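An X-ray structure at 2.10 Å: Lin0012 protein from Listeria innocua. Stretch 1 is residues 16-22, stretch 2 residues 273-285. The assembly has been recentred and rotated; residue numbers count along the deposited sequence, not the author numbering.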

# COMPACT_ATOMS: atom_id res chain seq x y z
N TYR A 16 -37.97 17.06 -6.30
CA TYR A 16 -38.82 16.04 -6.88
C TYR A 16 -40.21 16.33 -6.34
O TYR A 16 -40.36 16.73 -5.18
CB TYR A 16 -38.38 14.65 -6.42
CG TYR A 16 -37.35 14.01 -7.32
CD1 TYR A 16 -37.74 13.35 -8.49
CD2 TYR A 16 -35.99 14.11 -7.03
CE1 TYR A 16 -36.80 12.81 -9.34
CE2 TYR A 16 -35.04 13.57 -7.89
CZ TYR A 16 -35.45 12.92 -9.05
OH TYR A 16 -34.53 12.38 -9.91
N VAL A 17 -41.23 16.15 -7.18
CA VAL A 17 -42.60 16.41 -6.76
C VAL A 17 -43.36 15.09 -6.66
O VAL A 17 -44.21 14.93 -5.79
CB VAL A 17 -43.32 17.34 -7.75
CG1 VAL A 17 -44.78 17.52 -7.34
CG2 VAL A 17 -42.62 18.69 -7.80
N ALA A 18 -43.03 14.14 -7.53
CA ALA A 18 -43.67 12.84 -7.55
C ALA A 18 -42.85 11.84 -8.37
O ALA A 18 -42.11 12.24 -9.26
CB ALA A 18 -45.08 12.96 -8.15
N GLY A 19 -42.99 10.56 -8.06
CA GLY A 19 -42.27 9.54 -8.81
C GLY A 19 -40.90 9.15 -8.30
O GLY A 19 -40.20 8.37 -8.96
N GLU A 20 -40.51 9.66 -7.14
CA GLU A 20 -39.20 9.34 -6.57
C GLU A 20 -39.03 7.85 -6.32
O GLU A 20 -39.99 7.14 -6.00
CB GLU A 20 -38.97 10.09 -5.26
CG GLU A 20 -39.07 11.59 -5.36
CD GLU A 20 -40.36 12.12 -4.75
OE1 GLU A 20 -41.44 11.62 -5.13
OE2 GLU A 20 -40.29 13.03 -3.89
N TYR A 21 -37.78 7.39 -6.44
CA TYR A 21 -37.38 6.00 -6.25
C TYR A 21 -37.69 5.18 -7.49
O TYR A 21 -36.79 4.55 -8.05
CB TYR A 21 -38.04 5.41 -5.00
CG TYR A 21 -37.34 5.82 -3.73
CD1 TYR A 21 -36.12 5.24 -3.36
CD2 TYR A 21 -37.86 6.83 -2.91
CE1 TYR A 21 -35.44 5.65 -2.22
CE2 TYR A 21 -37.18 7.25 -1.76
CZ TYR A 21 -35.97 6.66 -1.43
OH TYR A 21 -35.29 7.08 -0.30
N ALA A 22 -38.94 5.20 -7.93
CA ALA A 22 -39.32 4.45 -9.11
C ALA A 22 -38.60 5.03 -10.32
O ALA A 22 -38.23 4.32 -11.26
CB ALA A 22 -40.84 4.53 -9.32
N SER A 273 -53.55 12.63 -6.29
CA SER A 273 -52.37 11.94 -6.80
C SER A 273 -51.21 12.05 -5.82
O SER A 273 -50.48 11.08 -5.58
CB SER A 273 -51.94 12.52 -8.15
OG SER A 273 -52.96 12.36 -9.12
N ILE A 274 -51.04 13.24 -5.25
CA ILE A 274 -49.97 13.45 -4.28
C ILE A 274 -50.21 12.58 -3.04
O ILE A 274 -49.28 11.95 -2.53
CB ILE A 274 -49.89 14.94 -3.88
CG1 ILE A 274 -49.45 15.78 -5.09
CG2 ILE A 274 -48.93 15.13 -2.72
CD1 ILE A 274 -48.06 15.42 -5.62
N LYS A 275 -51.46 12.54 -2.58
CA LYS A 275 -51.79 11.74 -1.41
C LYS A 275 -51.45 10.28 -1.67
O LYS A 275 -50.87 9.60 -0.82
CB LYS A 275 -53.28 11.85 -1.06
CG LYS A 275 -53.77 13.25 -0.76
CD LYS A 275 -55.22 13.19 -0.25
CE LYS A 275 -55.94 14.51 -0.43
NZ LYS A 275 -55.23 15.61 0.27
N GLU A 276 -51.80 9.80 -2.86
CA GLU A 276 -51.52 8.42 -3.23
C GLU A 276 -50.02 8.17 -3.34
O GLU A 276 -49.52 7.14 -2.87
CB GLU A 276 -52.19 8.06 -4.55
CG GLU A 276 -53.71 8.15 -4.54
CD GLU A 276 -54.33 7.58 -5.80
OE1 GLU A 276 -54.15 6.37 -6.03
OE2 GLU A 276 -54.98 8.33 -6.55
N ASN A 277 -49.30 9.11 -3.96
CA ASN A 277 -47.85 8.94 -4.09
C ASN A 277 -47.27 8.86 -2.69
O ASN A 277 -46.44 8.00 -2.40
CB ASN A 277 -47.22 10.13 -4.83
CG ASN A 277 -45.86 9.79 -5.43
OD1 ASN A 277 -45.20 8.83 -5.01
ND2 ASN A 277 -45.43 10.58 -6.41
N ARG A 278 -47.71 9.75 -1.81
CA ARG A 278 -47.24 9.76 -0.44
C ARG A 278 -47.45 8.39 0.19
O ARG A 278 -46.57 7.86 0.87
CB ARG A 278 -47.99 10.80 0.40
CG ARG A 278 -47.60 10.76 1.88
CD ARG A 278 -48.49 11.63 2.75
NE ARG A 278 -48.07 11.55 4.15
CZ ARG A 278 -48.77 11.99 5.19
NH1 ARG A 278 -49.95 12.57 5.00
NH2 ARG A 278 -48.30 11.85 6.42
N ARG A 279 -48.62 7.82 -0.04
CA ARG A 279 -48.97 6.52 0.52
C ARG A 279 -48.06 5.38 0.09
O ARG A 279 -47.57 4.63 0.93
CB ARG A 279 -50.43 6.17 0.17
CG ARG A 279 -51.46 7.20 0.67
CD ARG A 279 -51.31 7.46 2.16
NE ARG A 279 -52.41 8.25 2.71
CZ ARG A 279 -52.64 9.54 2.44
NH1 ARG A 279 -51.85 10.20 1.60
NH2 ARG A 279 -53.66 10.16 3.01
N ILE A 280 -47.83 5.24 -1.21
CA ILE A 280 -46.98 4.15 -1.69
C ILE A 280 -45.54 4.31 -1.21
O ILE A 280 -44.83 3.32 -1.06
CB ILE A 280 -47.01 4.04 -3.23
CG1 ILE A 280 -46.33 5.24 -3.88
CG2 ILE A 280 -48.45 3.93 -3.72
CD1 ILE A 280 -46.23 5.14 -5.38
N LEU A 281 -45.11 5.55 -0.98
CA LEU A 281 -43.76 5.78 -0.50
C LEU A 281 -43.71 5.39 0.97
O LEU A 281 -42.69 4.90 1.46
CB LEU A 281 -43.36 7.25 -0.69
CG LEU A 281 -42.99 7.65 -2.12
CD1 LEU A 281 -42.85 9.15 -2.25
CD2 LEU A 281 -41.70 6.95 -2.52
N GLN A 282 -44.82 5.59 1.68
CA GLN A 282 -44.91 5.22 3.09
C GLN A 282 -44.84 3.70 3.15
O GLN A 282 -44.15 3.13 4.00
CB GLN A 282 -46.24 5.68 3.69
CG GLN A 282 -46.45 7.18 3.77
CD GLN A 282 -47.77 7.55 4.44
OE1 GLN A 282 -48.84 7.13 4.01
NE2 GLN A 282 -47.69 8.32 5.51
N GLU A 283 -45.56 3.06 2.24
CA GLU A 283 -45.61 1.60 2.16
C GLU A 283 -44.22 1.04 1.88
O GLU A 283 -43.75 0.12 2.56
CB GLU A 283 -46.56 1.16 1.05
CG GLU A 283 -47.95 1.76 1.15
CD GLU A 283 -48.74 1.21 2.33
OE1 GLU A 283 -49.82 1.77 2.63
OE2 GLU A 283 -48.29 0.22 2.94
N LEU A 284 -43.56 1.60 0.87
CA LEU A 284 -42.22 1.17 0.49
C LEU A 284 -41.29 1.29 1.69
O LEU A 284 -40.52 0.37 1.98
CB LEU A 284 -41.70 2.03 -0.67
CG LEU A 284 -40.24 1.79 -1.09
CD1 LEU A 284 -40.05 0.33 -1.46
CD2 LEU A 284 -39.88 2.69 -2.26
N GLY A 285 -41.35 2.43 2.37
CA GLY A 285 -40.50 2.65 3.52
C GLY A 285 -40.74 1.61 4.60
O GLY A 285 -39.79 1.10 5.21

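What kind of contact joins the two stretches? It is mainly apolar packing along one side of a helix. Stretch 1 leaves its strand after Ala18 and runs on as a loop, while stretch 2 is helical throughout. The residues that touch stretch 1 are Ile274, Asn277, Leu281 and Leu284, spaced three or four apart, so successive helical turns bring them to the same side. Together the stretches bury a modest 296 Å².

Which apolar side chains meet? At one end, the CD1 atom of Ile274 lies 4.3 Å from CG1 of Val17. The CA-to-CB bond of Ile274 points sideways, but its m, m rotamer brings the chain's end closer. Further along, Tyr21 points its CA-to-CB bond toward the helix: its CD2 is 3.9 Å from CD2 of Leu281, and its CB is 4.3 Å from CD2 of Leu284. Both leucines also point toward stretch 1, and their branched ends meet the tyrosine obliquely. The hydroxyl of Tyr21 is hydrogen-bonded elsewhere in the structure, leaving the carbon-rich part of the residue to pack here.

How does buried Glu20 fit beside a leucine? Its OE1 lies 4.0 Å from CD1 of Leu281, a contact without polar pairing, but both carboxylate oxygens are hydrogen-bonded elsewhere in the structure. Its backbone takes part too, with Glu20 O 3.9 Å from Leu281 CD2.

What lets the chain come close at Asn277? The backbones approach nearest here, with Ala18 CA 6.7 Å from Asn277 CA, and the small methyl of Ala18 occupies little room there. The asparagine points toward the loop, yet its amide is probably turned over in the model, so its individual atoms support no firm assignment. Gly19 suits the turn because its phi/psi of 91/6° would jam a CB against the preceding carbonyl oxygen.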